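Local coordinates for protein glucoamylase (Thermoanaerobacterium thermosaccharolyticum, PDB 1LF6) that hydrolyses terminal alpha-1,4-linked glucose units from the non-reducing ends of glucan chains, probably releasing beta-D-glucose, and probably also cleaves isomaltose, at residues I194-S200 against G233-D237; Y187-N193 against E245-G251; N487-N493 against S509-A513; E439-P445 against I503-S509; Y283-N288 against F352-D357. All blocks are in the same frame, centred on the assembly; numbering follows the deposited sequence.

Overall arrangement
The five contacts sample both domains of this family 15 glucoamylase. Contacts 1 and 2 belong to the N-terminal beta-sandwich, one in each of two sheets; their centres lie 13 Å apart, and Trp196 of contact 1 packs on Leu190 and Ile246 of contact 2. Contacts 3 and 4 lie across the molecule in the helical (alpha/alpha) barrel domain, with centres 52 to 69 Å from those of the first two. Their own centres are about 10 Å apart; they touch, share Ser509 and meet the same sulfate ion. Contact 4 borders the probable catalytic pair, Glu435 and Glu438. Contact 5, about 37 Å from contact 4 between centres, joins helix 269-284 to barrel helix 342-355.

Contact 1: residues I194-S200 against G233-D237; sequences IGWKGYS and GAEID
Residues 198-200 belong to an edge strand that runs antiparallel to strand 233-236, at 166° and 4.7 Å between the short axes, while 194-197 make an irregular approach in which Gly195 has positive phi. Tyr199 and Ala234 are a non-hydrogen-bonded pair with CA atoms 4.2 Å apart; Ser200 and Gly233 form the next, hydrogen-bonded pair.

Backbone hydrogen bonds hold the strands: Ser200 N to Gly233 O at 3.0 Å, Gly233 N to Ser200 O at 2.9 Å, Glu235 N to Gly198 O at 3.0 Å and, where the loop comes in, Lys197 N to Glu235 O at 2.9 Å. One water accepts from Asp237 N (2.6 Å) and donates to Gly195 O (2.9 Å).

Charged groups meet through solvent. The all-t side chain of Lys197 extends along Glu235, but NZ stays 4.4 Å from OE2, and a second water bridges Lys197 NZ (2.6 Å) and Glu235 OE2 (2.7 Å).

Apolar contacts centre on Trp196 (chi1 m): CE3 is 3.4 Å from Ala234 CB, and CZ3 is 3.7 Å from Ile236 CD1. Ile194 CD1 reaches Ile236 CG2 at 4.1 Å.

This is the margin of a seven-stranded sheet of the N-terminal beta-sandwich. Strand 150-157 pairs with the other side of 230-236, and Trp196, its NE1 bonded to Glu177 O, packs against strands 176-183 and 243-251 of the facing sheet.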
# COMPACT_ATOMS: atom_id res chain seq x y z
N ILE A 194 19.71 26.90 4.18
CA ILE A 194 20.18 27.98 5.03
C ILE A 194 21.06 27.42 6.15
O ILE A 194 21.43 28.15 7.07
CB ILE A 194 19.02 28.75 5.68
CG1 ILE A 194 18.16 27.79 6.51
CG2 ILE A 194 18.20 29.44 4.61
CD1 ILE A 194 17.14 28.49 7.38
N GLY A 195 21.38 26.14 6.06
CA GLY A 195 22.21 25.51 7.08
C GLY A 195 21.48 25.30 8.39
O GLY A 195 20.26 25.45 8.47
N TRP A 196 22.23 24.96 9.44
CA TRP A 196 21.65 24.72 10.76
C TRP A 196 22.17 25.70 11.80
O TRP A 196 23.32 26.15 11.72
CB TRP A 196 21.96 23.30 11.23
CG TRP A 196 21.80 22.25 10.17
CD1 TRP A 196 22.79 21.63 9.47
CD2 TRP A 196 20.57 21.72 9.68
NE1 TRP A 196 22.26 20.74 8.58
CE2 TRP A 196 20.89 20.77 8.68
CE3 TRP A 196 19.22 21.95 9.98
CZ2 TRP A 196 19.91 20.06 7.98
CZ3 TRP A 196 18.25 21.24 9.28
CH2 TRP A 196 18.60 20.30 8.29
N LYS A 197 21.33 26.03 12.77
CA LYS A 197 21.72 26.93 13.84
C LYS A 197 22.42 26.08 14.90
O LYS A 197 23.02 26.60 15.84
CB LYS A 197 20.48 27.59 14.45
CG LYS A 197 20.80 28.59 15.55
CD LYS A 197 19.54 29.30 16.04
CE LYS A 197 19.89 30.36 17.08
NZ LYS A 197 18.69 31.12 17.52
N GLY A 198 22.34 24.77 14.72
CA GLY A 198 22.95 23.83 15.65
C GLY A 198 22.48 22.42 15.34
O GLY A 198 21.39 22.24 14.79
N TYR A 199 23.28 21.42 15.71
CA TYR A 199 22.92 20.03 15.46
C TYR A 199 23.29 19.12 16.62
O TYR A 199 24.06 19.50 17.50
CB TYR A 199 23.61 19.54 14.18
CG TYR A 199 25.12 19.72 14.20
CD1 TYR A 199 25.93 18.93 15.02
CD2 TYR A 199 25.73 20.69 13.41
CE1 TYR A 199 27.31 19.11 15.05
CE2 TYR A 199 27.11 20.88 13.44
CZ TYR A 199 27.90 20.09 14.26
OH TYR A 199 29.26 20.29 14.29
N SER A 200 22.73 17.91 16.61
CA SER A 200 23.00 16.93 17.65
C SER A 200 22.44 15.56 17.28
O SER A 200 21.27 15.44 16.91
CB SER A 200 22.41 17.38 18.99
OG SER A 200 22.73 16.46 20.02
N GLY A 233 18.87 15.49 15.26
CA GLY A 233 18.16 16.73 15.46
C GLY A 233 18.95 17.96 15.07
O GLY A 233 20.18 17.94 15.03
N ALA A 234 18.23 19.04 14.77
CA ALA A 234 18.86 20.29 14.38
C ALA A 234 17.90 21.44 14.61
O ALA A 234 16.69 21.29 14.50
CB ALA A 234 19.28 20.23 12.91
N GLU A 235 18.46 22.60 14.94
CA GLU A 235 17.65 23.79 15.16
C GLU A 235 17.69 24.64 13.90
O GLU A 235 18.73 24.75 13.23
CB GLU A 235 18.17 24.58 16.36
CG GLU A 235 17.52 25.95 16.54
CD GLU A 235 17.81 26.56 17.90
OE1 GLU A 235 18.95 26.43 18.38
OE2 GLU A 235 16.89 27.18 18.49
N ILE A 236 16.55 25.23 13.56
CA ILE A 236 16.45 26.07 12.38
C ILE A 236 16.59 27.53 12.83
O ILE A 236 15.86 27.97 13.72
CB ILE A 236 15.09 25.88 11.68
CG1 ILE A 236 14.88 24.40 11.35
CG2 ILE A 236 15.03 26.72 10.41
CD1 ILE A 236 15.91 23.80 10.42
N ASP A 237 17.52 28.25 12.23
CA ASP A 237 17.73 29.65 12.58
C ASP A 237 16.60 30.48 11.98
O ASP A 237 16.68 30.92 10.83
CB ASP A 237 19.07 30.15 12.02
CG ASP A 237 19.50 31.49 12.60
OD1 ASP A 237 18.62 32.34 12.84
OD2 ASP A 237 20.71 31.68 12.82
O HOH W 1 19.19 27.21 10.47
O HOH W 2 18.01 29.50 19.42

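Contact 2: residues Y187-N193 against E245-G251; sequences YTALSSN and EIVLSFG
Two extended strands, 187-192 and 245-251, pair antiparallel at 160° in a sheet of the N-terminal beta-sandwich. Tyr187-Gly251, Ala189-Ser249 and Ser191-Val247 are hydrogen-bonded pairs with CA atoms 5.1 to 5.2 Å apart; Thr188-Phe250, Leu190-Leu248 and Ser192-Ile246 are non-hydrogen-bonded, and Leu190 CA lies 4.6 Å from Leu248 CA. The ladder is regular: Ala189 N to Ser249 O and Ser249 N to Ala189 O are both 2.9 Å, and Ser191 N to Val247 O is 2.8 Å. Strands 176-183 and 132-141 continue the sheet outward.

Thr188, Leu190, Ile246, Leu248 and Phe250 share the face turned to the sandwich interior, where Leu190 CD2 touches Ile246 CG2 at 3.6 Å, Thr188 CG2 lies 3.6 Å from Phe250 CE1, and Trp196 covers Leu190 and Ile246. Ser191, Val247 and Ser249 occupy the other face, against helix 254-266. Beyond the paired strand, Asn193 N donates to Glu245 O at 3.1 Å, and its side chain (chi1 p) takes the acceptor role that a strand carbonyl would play: Asn193 OD1 accepts from Glu245 N at 2.7 Å.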
# COMPACT_ATOMS: atom_id res chain seq x y z
N TYR A 187 23.57 5.14 2.59
CA TYR A 187 23.89 6.39 3.28
C TYR A 187 22.84 7.46 3.01
O TYR A 187 22.28 7.54 1.91
CB TYR A 187 25.24 6.93 2.80
CG TYR A 187 26.44 6.07 3.13
CD1 TYR A 187 27.35 6.45 4.11
CD2 TYR A 187 26.69 4.89 2.43
CE1 TYR A 187 28.48 5.68 4.40
CE2 TYR A 187 27.81 4.11 2.70
CZ TYR A 187 28.70 4.51 3.69
OH TYR A 187 29.80 3.74 3.96
N THR A 188 22.59 8.30 4.01
CA THR A 188 21.64 9.40 3.87
C THR A 188 22.34 10.68 4.30
O THR A 188 23.19 10.68 5.20
CB THR A 188 20.38 9.20 4.75
OG1 THR A 188 20.72 9.36 6.13
CG2 THR A 188 19.78 7.82 4.51
N ALA A 189 21.97 11.78 3.66
CA ALA A 189 22.55 13.08 3.96
C ALA A 189 21.42 14.09 4.12
O ALA A 189 20.63 14.31 3.20
CB ALA A 189 23.48 13.50 2.83
N LEU A 190 21.35 14.70 5.30
CA LEU A 190 20.32 15.70 5.58
C LEU A 190 20.97 17.08 5.49
O LEU A 190 21.98 17.34 6.15
CB LEU A 190 19.77 15.49 6.99
CG LEU A 190 18.38 16.02 7.33
CD1 LEU A 190 18.23 16.08 8.84
CD2 LEU A 190 18.17 17.39 6.75
N SER A 191 20.39 17.96 4.68
CA SER A 191 20.93 19.31 4.51
C SER A 191 19.87 20.40 4.55
O SER A 191 18.67 20.12 4.46
CB SER A 191 21.70 19.40 3.19
OG SER A 191 20.84 19.20 2.08
N SER A 192 20.33 21.64 4.69
CA SER A 192 19.44 22.80 4.74
C SER A 192 20.00 23.88 3.81
O SER A 192 21.21 24.10 3.77
CB SER A 192 19.37 23.34 6.17
OG SER A 192 18.51 24.45 6.26
N ASN A 193 19.12 24.54 3.06
CA ASN A 193 19.56 25.58 2.14
C ASN A 193 20.13 26.77 2.92
O ASN A 193 20.93 27.54 2.40
CB ASN A 193 18.40 26.03 1.24
CG ASN A 193 17.34 26.81 1.99
OD1 ASN A 193 16.90 26.41 3.07
ND2 ASN A 193 16.91 27.92 1.41
N GLU A 245 14.44 25.34 2.91
CA GLU A 245 14.35 24.08 2.18
C GLU A 245 15.18 22.98 2.83
O GLU A 245 16.39 23.14 3.03
CB GLU A 245 14.83 24.28 0.74
CG GLU A 245 14.13 25.40 0.00
CD GLU A 245 14.67 25.61 -1.40
OE1 GLU A 245 14.18 26.53 -2.09
OE2 GLU A 245 15.58 24.86 -1.81
N ILE A 246 14.54 21.86 3.16
CA ILE A 246 15.23 20.73 3.76
C ILE A 246 15.38 19.66 2.69
O ILE A 246 14.42 19.30 2.01
CB ILE A 246 14.44 20.16 4.97
CG1 ILE A 246 14.37 21.20 6.09
CG2 ILE A 246 15.11 18.88 5.49
CD1 ILE A 246 15.74 21.65 6.60
N VAL A 247 16.60 19.15 2.53
CA VAL A 247 16.86 18.13 1.53
C VAL A 247 17.50 16.88 2.12
O VAL A 247 18.46 16.95 2.88
CB VAL A 247 17.79 18.66 0.40
CG1 VAL A 247 18.06 17.57 -0.62
CG2 VAL A 247 17.16 19.87 -0.26
N LEU A 248 16.93 15.72 1.77
CA LEU A 248 17.44 14.44 2.23
C LEU A 248 17.85 13.63 1.01
O LEU A 248 17.00 13.28 0.17
CB LEU A 248 16.38 13.68 3.02
CG LEU A 248 16.76 12.26 3.47
CD1 LEU A 248 17.89 12.31 4.48
CD2 LEU A 248 15.53 11.58 4.07
N SER A 249 19.14 13.34 0.90
CA SER A 249 19.64 12.59 -0.24
C SER A 249 20.16 11.21 0.18
O SER A 249 20.45 10.97 1.35
CB SER A 249 20.74 13.39 -0.94
OG SER A 249 20.24 14.63 -1.38
N PHE A 250 20.26 10.32 -0.80
CA PHE A 250 20.72 8.96 -0.57
C PHE A 250 21.87 8.59 -1.50
O PHE A 250 22.01 9.17 -2.58
CB PHE A 250 19.56 7.98 -0.80
CG PHE A 250 18.38 8.21 0.10
CD1 PHE A 250 18.20 7.43 1.24
CD2 PHE A 250 17.46 9.22 -0.17
CE1 PHE A 250 17.12 7.65 2.09
CE2 PHE A 250 16.38 9.45 0.68
CZ PHE A 250 16.21 8.66 1.81
N GLY A 251 22.68 7.63 -1.06
CA GLY A 251 23.80 7.19 -1.86
C GLY A 251 24.40 5.92 -1.28
O GLY A 251 24.03 5.50 -0.19

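Contact 3: residues N487-N493 against S509-A513; sequences NLTYTEN and SDPDA. With SO4 (sulfate ion), chain C.
Here a beta turn packs on the C-terminal end of a helix, at the periphery of the helical catalytic domain: the loop between strands 501-502 and 516-519 folds back over the C-terminus of helix 468-489 and the short strand 490-491 that follows. Helical angles end at Thr489, and Tyr490 and Thr491 are extended. Opposite them, Asp510 to Ala513 form a type I beta turn, closed by Ala513 N to Asp510 O at 3.1 Å and by an Asx turn, Asp512 N to Asp510 OD1 at 3.2 Å.

Pro511 sits at the centre of the interface. Its ring lies against backbone carbonyls, with CD 2.9 Å from Asn487 O, CB 3.6 Å from Leu488 O and CG 3.3 Å from Tyr490 O; the CA atoms of Pro511 and Thr491 are 4.9 Å apart. Leu488 (m, t) brings CD2 to 3.6 Å from Ser509 CA.

Asp512, with chi1 m, turns its carboxylate to the backbone beyond Thr491, and OD1 accepts from Glu492 N at 2.8 Å. Thr491 (chi1 t) makes an ST turn, its OG1 accepting from Asn493 N at 3.1 Å. At the far end, Ser509 OG donates to O3 of a sulfate at 2.8 Å; this ion, probably from the crystallisation liquor, is also held by Tyr443 and Lys431.

The contact is held by a carboxylate-to-amide hydrogen bond and by proline packing, with no salt bridge between the segments; the nearest charged groups, Asp512 OD2 and Glu492 OE2, are of like sign and 4.0 Å apart.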
# COMPACT_ATOMS: atom_id res chain seq x y z
N ASN A 487 -22.07 -28.32 -5.83
CA ASN A 487 -22.07 -29.51 -4.98
C ASN A 487 -20.99 -29.49 -3.91
O ASN A 487 -21.14 -30.14 -2.88
CB ASN A 487 -21.96 -30.77 -5.83
CG ASN A 487 -23.32 -31.26 -6.31
OD1 ASN A 487 -24.22 -30.47 -6.57
ND2 ASN A 487 -23.46 -32.57 -6.43
N LEU A 488 -19.93 -28.72 -4.12
CA LEU A 488 -18.86 -28.66 -3.13
C LEU A 488 -18.93 -27.48 -2.16
O LEU A 488 -18.43 -27.58 -1.04
CB LEU A 488 -17.50 -28.64 -3.83
CG LEU A 488 -17.07 -29.92 -4.53
CD1 LEU A 488 -15.80 -29.68 -5.32
CD2 LEU A 488 -16.85 -31.02 -3.51
N THR A 489 -19.58 -26.38 -2.55
CA THR A 489 -19.59 -25.21 -1.68
C THR A 489 -20.94 -24.62 -1.29
O THR A 489 -21.02 -23.76 -0.42
CB THR A 489 -18.75 -24.08 -2.32
OG1 THR A 489 -19.41 -23.60 -3.49
CG2 THR A 489 -17.37 -24.59 -2.72
N TYR A 490 -22.01 -25.08 -1.94
CA TYR A 490 -23.34 -24.57 -1.65
C TYR A 490 -24.09 -25.44 -0.63
O TYR A 490 -24.50 -26.56 -0.94
CB TYR A 490 -24.14 -24.48 -2.96
CG TYR A 490 -25.49 -23.81 -2.83
CD1 TYR A 490 -26.67 -24.55 -2.92
CD2 TYR A 490 -25.59 -22.43 -2.65
CE1 TYR A 490 -27.92 -23.94 -2.84
CE2 TYR A 490 -26.83 -21.81 -2.56
CZ TYR A 490 -27.99 -22.56 -2.66
OH TYR A 490 -29.22 -21.95 -2.59
N THR A 491 -24.26 -24.93 0.58
CA THR A 491 -24.97 -25.69 1.60
C THR A 491 -26.48 -25.45 1.50
O THR A 491 -26.92 -24.40 1.04
CB THR A 491 -24.51 -25.33 3.03
OG1 THR A 491 -25.07 -26.27 3.96
CG2 THR A 491 -24.95 -23.91 3.40
N GLU A 492 -27.25 -26.44 1.92
CA GLU A 492 -28.69 -26.36 1.92
C GLU A 492 -29.12 -26.76 3.32
O GLU A 492 -30.31 -26.89 3.62
CB GLU A 492 -29.26 -27.33 0.88
CG GLU A 492 -28.76 -27.02 -0.53
CD GLU A 492 -28.92 -28.18 -1.48
OE1 GLU A 492 -30.06 -28.41 -1.95
OE2 GLU A 492 -27.91 -28.87 -1.74
N ASN A 493 -28.13 -26.92 4.19
CA ASN A 493 -28.36 -27.32 5.57
C ASN A 493 -27.64 -26.38 6.54
O ASN A 493 -27.20 -26.80 7.61
CB ASN A 493 -27.84 -28.74 5.77
CG ASN A 493 -28.31 -29.37 7.06
OD1 ASN A 493 -27.68 -30.29 7.57
ND2 ASN A 493 -29.44 -28.89 7.58
N SER A 509 -16.03 -32.98 0.84
CA SER A 509 -16.69 -32.96 -0.46
C SER A 509 -18.20 -32.83 -0.30
O SER A 509 -18.95 -33.14 -1.23
CB SER A 509 -16.37 -34.25 -1.22
OG SER A 509 -14.98 -34.37 -1.45
N ASP A 510 -18.65 -32.38 0.86
CA ASP A 510 -20.07 -32.22 1.12
C ASP A 510 -20.32 -31.01 2.01
O ASP A 510 -20.08 -31.04 3.21
CB ASP A 510 -20.62 -33.49 1.77
CG ASP A 510 -22.09 -33.38 2.11
OD1 ASP A 510 -22.80 -32.58 1.47
OD2 ASP A 510 -22.54 -34.10 3.02
N PRO A 511 -20.82 -29.91 1.42
CA PRO A 511 -21.11 -28.67 2.13
C PRO A 511 -22.23 -28.76 3.16
O PRO A 511 -22.43 -27.83 3.94
CB PRO A 511 -21.41 -27.69 1.00
CG PRO A 511 -22.11 -28.56 0.01
CD PRO A 511 -21.26 -29.82 0.01
N ASP A 512 -22.97 -29.86 3.15
CA ASP A 512 -24.05 -30.03 4.11
C ASP A 512 -23.56 -30.74 5.36
O ASP A 512 -24.21 -30.69 6.41
CB ASP A 512 -25.21 -30.82 3.49
CG ASP A 512 -25.84 -30.11 2.31
OD1 ASP A 512 -26.15 -28.91 2.43
OD2 ASP A 512 -26.01 -30.75 1.25
N ALA A 513 -22.41 -31.40 5.26
CA ALA A 513 -21.87 -32.12 6.41
C ALA A 513 -21.30 -31.18 7.46
O ALA A 513 -21.06 -30.00 7.20
CB ALA A 513 -20.78 -33.09 5.94
S SO4 C . -12.04 -34.18 0.36
O1 SO4 C . -11.50 -32.86 0.74
O2 SO4 C . -11.18 -35.25 0.92
O3 SO4 C . -13.41 -34.33 0.90
O4 SO4 C . -12.08 -34.31 -1.11

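Contact 4: residues E439-P445 against I503-S509; sequences EIGGYSP and IRIAGLS. With SO4 (sulfate ion), chain C.
Two loops beside the probable active site run antiparallel and meet in a single beta bridge, Tyr443 with Ala506 (CA-CA 5.0 Å). Both residues of the bridge have N and O satisfied: Tyr443 N to Ala506 O at 2.8 Å and Ala506 N to Tyr443 O at 2.9 Å. Gly442, with positive phi, passes where a CB would strike Ala506 O. Ile505 CD1 packs 3.4 Å from Gly441 C.

Arg504, extended with chi1 to chi3 all t, gives NH1 to Glu439 OE1 in a 2.9 Å salt bridge; a water joins the same OE1 to Arg504 NH2, 2.8 Å from each. NH1 also salt-bridges Glu435, the probable proton acceptor, which in turn takes bonds from the amides of Glu439 and Ile440. A second water links Ser444 OG (2.6 Å) and Arg504 O (2.7 Å). Tyr443 OH and Ser509 OG donate to sulfate O4 and O3 at 2.9 and 2.8 Å.

Ser444 N-caps helix 445-464 through Thr447 N, while Tyr443 and Pro445 pack on the end of helix 468-489, and Ile440 and Arg504 on strand 516-519.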
# COMPACT_ATOMS: atom_id res chain seq x y z
N GLU A 439 -5.74 -17.91 4.79
CA GLU A 439 -5.90 -18.51 6.12
C GLU A 439 -6.35 -19.96 6.21
O GLU A 439 -5.99 -20.66 7.16
CB GLU A 439 -6.88 -17.65 6.93
CG GLU A 439 -6.56 -16.16 6.87
CD GLU A 439 -7.64 -15.30 7.50
OE1 GLU A 439 -8.83 -15.62 7.34
OE2 GLU A 439 -7.29 -14.28 8.14
N ILE A 440 -7.12 -20.42 5.25
CA ILE A 440 -7.63 -21.78 5.34
C ILE A 440 -7.77 -22.44 3.97
O ILE A 440 -7.94 -21.75 2.96
CB ILE A 440 -9.01 -21.75 6.03
CG1 ILE A 440 -9.52 -23.17 6.28
CG2 ILE A 440 -9.99 -20.94 5.19
CD1 ILE A 440 -10.78 -23.20 7.13
N GLY A 441 -7.68 -23.77 3.96
CA GLY A 441 -7.80 -24.51 2.72
C GLY A 441 -9.11 -25.25 2.56
O GLY A 441 -9.92 -25.33 3.49
N GLY A 442 -9.32 -25.80 1.36
CA GLY A 442 -10.54 -26.53 1.08
C GLY A 442 -11.14 -26.08 -0.23
O GLY A 442 -10.43 -25.57 -1.10
N TYR A 443 -12.45 -26.24 -0.36
CA TYR A 443 -13.15 -25.84 -1.57
C TYR A 443 -13.78 -24.47 -1.33
O TYR A 443 -14.68 -24.32 -0.50
CB TYR A 443 -14.21 -26.88 -1.94
CG TYR A 443 -13.60 -28.25 -2.13
CD1 TYR A 443 -13.64 -29.20 -1.11
CD2 TYR A 443 -12.91 -28.56 -3.30
CE1 TYR A 443 -13.00 -30.44 -1.26
CE2 TYR A 443 -12.26 -29.78 -3.46
CZ TYR A 443 -12.31 -30.72 -2.44
OH TYR A 443 -11.65 -31.91 -2.59
N SER A 444 -13.28 -23.48 -2.06
CA SER A 444 -13.73 -22.10 -1.96
C SER A 444 -14.39 -21.62 -3.24
O SER A 444 -13.83 -21.78 -4.33
CB SER A 444 -12.52 -21.20 -1.67
OG SER A 444 -12.80 -19.85 -1.99
N PRO A 445 -15.60 -21.05 -3.14
CA PRO A 445 -16.23 -20.59 -4.39
C PRO A 445 -15.38 -19.55 -5.12
O PRO A 445 -15.26 -19.60 -6.35
CB PRO A 445 -17.59 -20.04 -3.92
CG PRO A 445 -17.43 -19.83 -2.45
CD PRO A 445 -16.53 -20.95 -2.01
N ILE A 503 -20.99 -21.20 1.20
CA ILE A 503 -20.29 -20.93 2.44
C ILE A 503 -18.91 -20.40 2.08
O ILE A 503 -18.52 -20.41 0.91
CB ILE A 503 -20.16 -22.20 3.31
CG1 ILE A 503 -19.33 -23.28 2.60
CG2 ILE A 503 -21.55 -22.72 3.64
CD1 ILE A 503 -19.23 -24.61 3.40
N ARG A 504 -18.16 -19.92 3.07
CA ARG A 504 -16.83 -19.39 2.81
C ARG A 504 -15.93 -20.47 2.22
O ARG A 504 -15.28 -20.26 1.19
CB ARG A 504 -16.19 -18.87 4.10
CG ARG A 504 -14.78 -18.36 3.87
CD ARG A 504 -14.10 -17.91 5.15
NE ARG A 504 -12.69 -17.59 4.91
CZ ARG A 504 -11.78 -17.42 5.87
NH1 ARG A 504 -10.52 -17.14 5.55
NH2 ARG A 504 -12.13 -17.56 7.15
N ILE A 505 -15.90 -21.63 2.86
CA ILE A 505 -15.06 -22.71 2.37
C ILE A 505 -15.45 -24.05 3.00
O ILE A 505 -15.75 -24.13 4.19
CB ILE A 505 -13.57 -22.37 2.63
CG1 ILE A 505 -12.66 -23.33 1.87
CG2 ILE A 505 -13.28 -22.38 4.13
CD1 ILE A 505 -11.25 -22.80 1.69
N ALA A 506 -15.49 -25.08 2.17
CA ALA A 506 -15.85 -26.43 2.60
C ALA A 506 -14.58 -27.25 2.81
O ALA A 506 -13.66 -27.18 2.01
CB ALA A 506 -16.74 -27.09 1.55
N GLY A 507 -14.55 -28.03 3.89
CA GLY A 507 -13.38 -28.85 4.18
C GLY A 507 -13.44 -30.23 3.56
O GLY A 507 -12.41 -30.85 3.27
N LEU A 508 -14.66 -30.72 3.34
CA LEU A 508 -14.88 -32.03 2.75
C LEU A 508 -15.53 -31.87 1.39
O LEU A 508 -15.59 -30.77 0.84
CB LEU A 508 -15.80 -32.87 3.65
CG LEU A 508 -15.29 -33.22 5.05
CD1 LEU A 508 -16.36 -34.01 5.79
CD2 LEU A 508 -14.01 -34.02 4.95
N SER A 509 -16.03 -32.98 0.84
CA SER A 509 -16.69 -32.96 -0.46
C SER A 509 -18.20 -32.83 -0.30
O SER A 509 -18.95 -33.14 -1.23
CB SER A 509 -16.37 -34.25 -1.22
OG SER A 509 -14.98 -34.37 -1.45
S SO4 C . -12.04 -34.18 0.36
O1 SO4 C . -11.50 -32.86 0.74
O2 SO4 C . -11.18 -35.25 0.92
O3 SO4 C . -13.41 -34.33 0.90
O4 SO4 C . -12.08 -34.31 -1.11
O HOH W 3 -9.88 -17.66 8.87
O HOH W 4 -13.45 -18.48 0.17

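Contact 5: residues Y283-N288 against F352-D357; sequences YCNTLN and FIAAGD
Tyr283 stands in the last turn of helix 269-284, and its t side chain (chi1 171°) reaches across to the second segment, where OH donates to Asp357 OD1 at 2.8 Å and lies 3.4 Å from Phe352 CE1, at the edge of that ring. From Cys284 to Leu287 the chain makes a type I beta turn, with Leu287 N bonded to Cys284 O at 3.0 Å. Leu287 then becomes extended (psi 155°) and, with rotamer m, t, sets CD2 4.1 Å from Ala355 CB and 3.9 Å from Asp357 CB. Asn288 follows with two bonds to the end of helix 342-355: N to Ala355 O at 2.9 Å and ND2 to Ala354 O at 3.2 Å. That helix finishes in a Schellman motif at Gly356, whose phi of 99° and position near Asn288 ND2 exclude a CB. Asp357 directly N-caps helix 358-375, and its OD1 also bonds to Ser360 OG. The contact thus joins helix 269-284 and the chain leaving it to the short junction between two helices of the barrel domain. Chemically, carbonyls at a helix C-terminus, which lack their usual intrahelical donors, are met by Asn288, while one capping carboxylate receives the hydroxyl of Tyr283.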
# COMPACT_ATOMS: atom_id res chain seq x y z
N TYR A 283 1.75 11.75 -17.36
CA TYR A 283 1.24 10.40 -17.22
C TYR A 283 -0.27 10.38 -17.12
O TYR A 283 -0.92 9.58 -17.79
CB TYR A 283 1.84 9.71 -15.99
CG TYR A 283 1.17 8.39 -15.69
CD1 TYR A 283 0.34 8.23 -14.58
CD2 TYR A 283 1.33 7.30 -16.55
CE1 TYR A 283 -0.32 7.02 -14.33
CE2 TYR A 283 0.68 6.09 -16.32
CZ TYR A 283 -0.14 5.95 -15.21
OH TYR A 283 -0.76 4.75 -14.97
N CYS A 284 -0.84 11.25 -16.29
CA CYS A 284 -2.29 11.29 -16.14
C CYS A 284 -3.00 11.56 -17.45
O CYS A 284 -4.03 10.95 -17.75
CB CYS A 284 -2.70 12.37 -15.13
SG CYS A 284 -2.28 11.98 -13.42
N ASN A 285 -2.43 12.46 -18.25
CA ASN A 285 -3.03 12.81 -19.53
C ASN A 285 -2.89 11.74 -20.59
O ASN A 285 -3.39 11.88 -21.71
CB ASN A 285 -2.46 14.14 -20.04
CG ASN A 285 -2.89 15.31 -19.18
OD1 ASN A 285 -3.99 15.31 -18.64
ND2 ASN A 285 -2.02 16.30 -19.06
N THR A 286 -2.21 10.66 -20.24
CA THR A 286 -2.04 9.56 -21.16
C THR A 286 -3.16 8.55 -20.91
O THR A 286 -3.41 7.65 -21.71
CB THR A 286 -0.66 8.88 -20.95
OG1 THR A 286 -0.22 8.29 -22.17
CG2 THR A 286 -0.74 7.80 -19.88
N LEU A 287 -3.87 8.74 -19.79
CA LEU A 287 -4.96 7.85 -19.39
C LEU A 287 -6.33 8.26 -19.92
O LEU A 287 -6.56 9.43 -20.22
CB LEU A 287 -5.03 7.79 -17.85
CG LEU A 287 -3.74 7.48 -17.08
CD1 LEU A 287 -4.00 7.61 -15.59
CD2 LEU A 287 -3.24 6.08 -17.41
N ASN A 288 -7.23 7.29 -20.03
CA ASN A 288 -8.58 7.57 -20.50
C ASN A 288 -9.24 8.52 -19.51
O ASN A 288 -9.08 8.38 -18.29
CB ASN A 288 -9.41 6.28 -20.57
CG ASN A 288 -8.80 5.23 -21.48
OD1 ASN A 288 -8.47 5.51 -22.64
ND2 ASN A 288 -8.65 4.02 -20.97
N PHE A 352 -4.92 -0.73 -14.51
CA PHE A 352 -4.08 -0.11 -15.54
C PHE A 352 -4.73 -0.31 -16.90
O PHE A 352 -4.74 0.59 -17.73
CB PHE A 352 -2.67 -0.72 -15.54
CG PHE A 352 -1.76 -0.15 -14.49
CD1 PHE A 352 -1.55 1.22 -14.40
CD2 PHE A 352 -1.08 -0.99 -13.60
CE1 PHE A 352 -0.67 1.76 -13.45
CE2 PHE A 352 -0.21 -0.47 -12.64
CZ PHE A 352 -0.00 0.91 -12.57
N ILE A 353 -5.28 -1.50 -17.14
CA ILE A 353 -5.93 -1.80 -18.41
C ILE A 353 -7.12 -0.87 -18.60
O ILE A 353 -7.25 -0.22 -19.64
CB ILE A 353 -6.44 -3.25 -18.47
CG1 ILE A 353 -5.25 -4.22 -18.44
CG2 ILE A 353 -7.25 -3.47 -19.75
CD1 ILE A 353 -4.28 -4.04 -19.58
N ALA A 354 -7.98 -0.80 -17.59
CA ALA A 354 -9.17 0.04 -17.64
C ALA A 354 -8.83 1.51 -17.84
O ALA A 354 -9.61 2.26 -18.44
CB ALA A 354 -9.96 -0.13 -16.35
N ALA A 355 -7.67 1.92 -17.34
CA ALA A 355 -7.22 3.30 -17.44
C ALA A 355 -6.50 3.60 -18.75
O ALA A 355 -6.28 4.76 -19.09
CB ALA A 355 -6.31 3.63 -16.26
N GLY A 356 -6.13 2.55 -19.49
CA GLY A 356 -5.45 2.76 -20.75
C GLY A 356 -3.94 2.59 -20.69
O GLY A 356 -3.26 2.71 -21.71
N ASP A 357 -3.40 2.33 -19.50
CA ASP A 357 -1.96 2.14 -19.35
C ASP A 357 -1.66 0.65 -19.50
O ASP A 357 -1.34 -0.05 -18.54
CB ASP A 357 -1.49 2.64 -17.98
CG ASP A 357 0.01 2.50 -17.78
OD1 ASP A 357 0.49 2.85 -16.68
OD2 ASP A 357 0.71 2.05 -18.72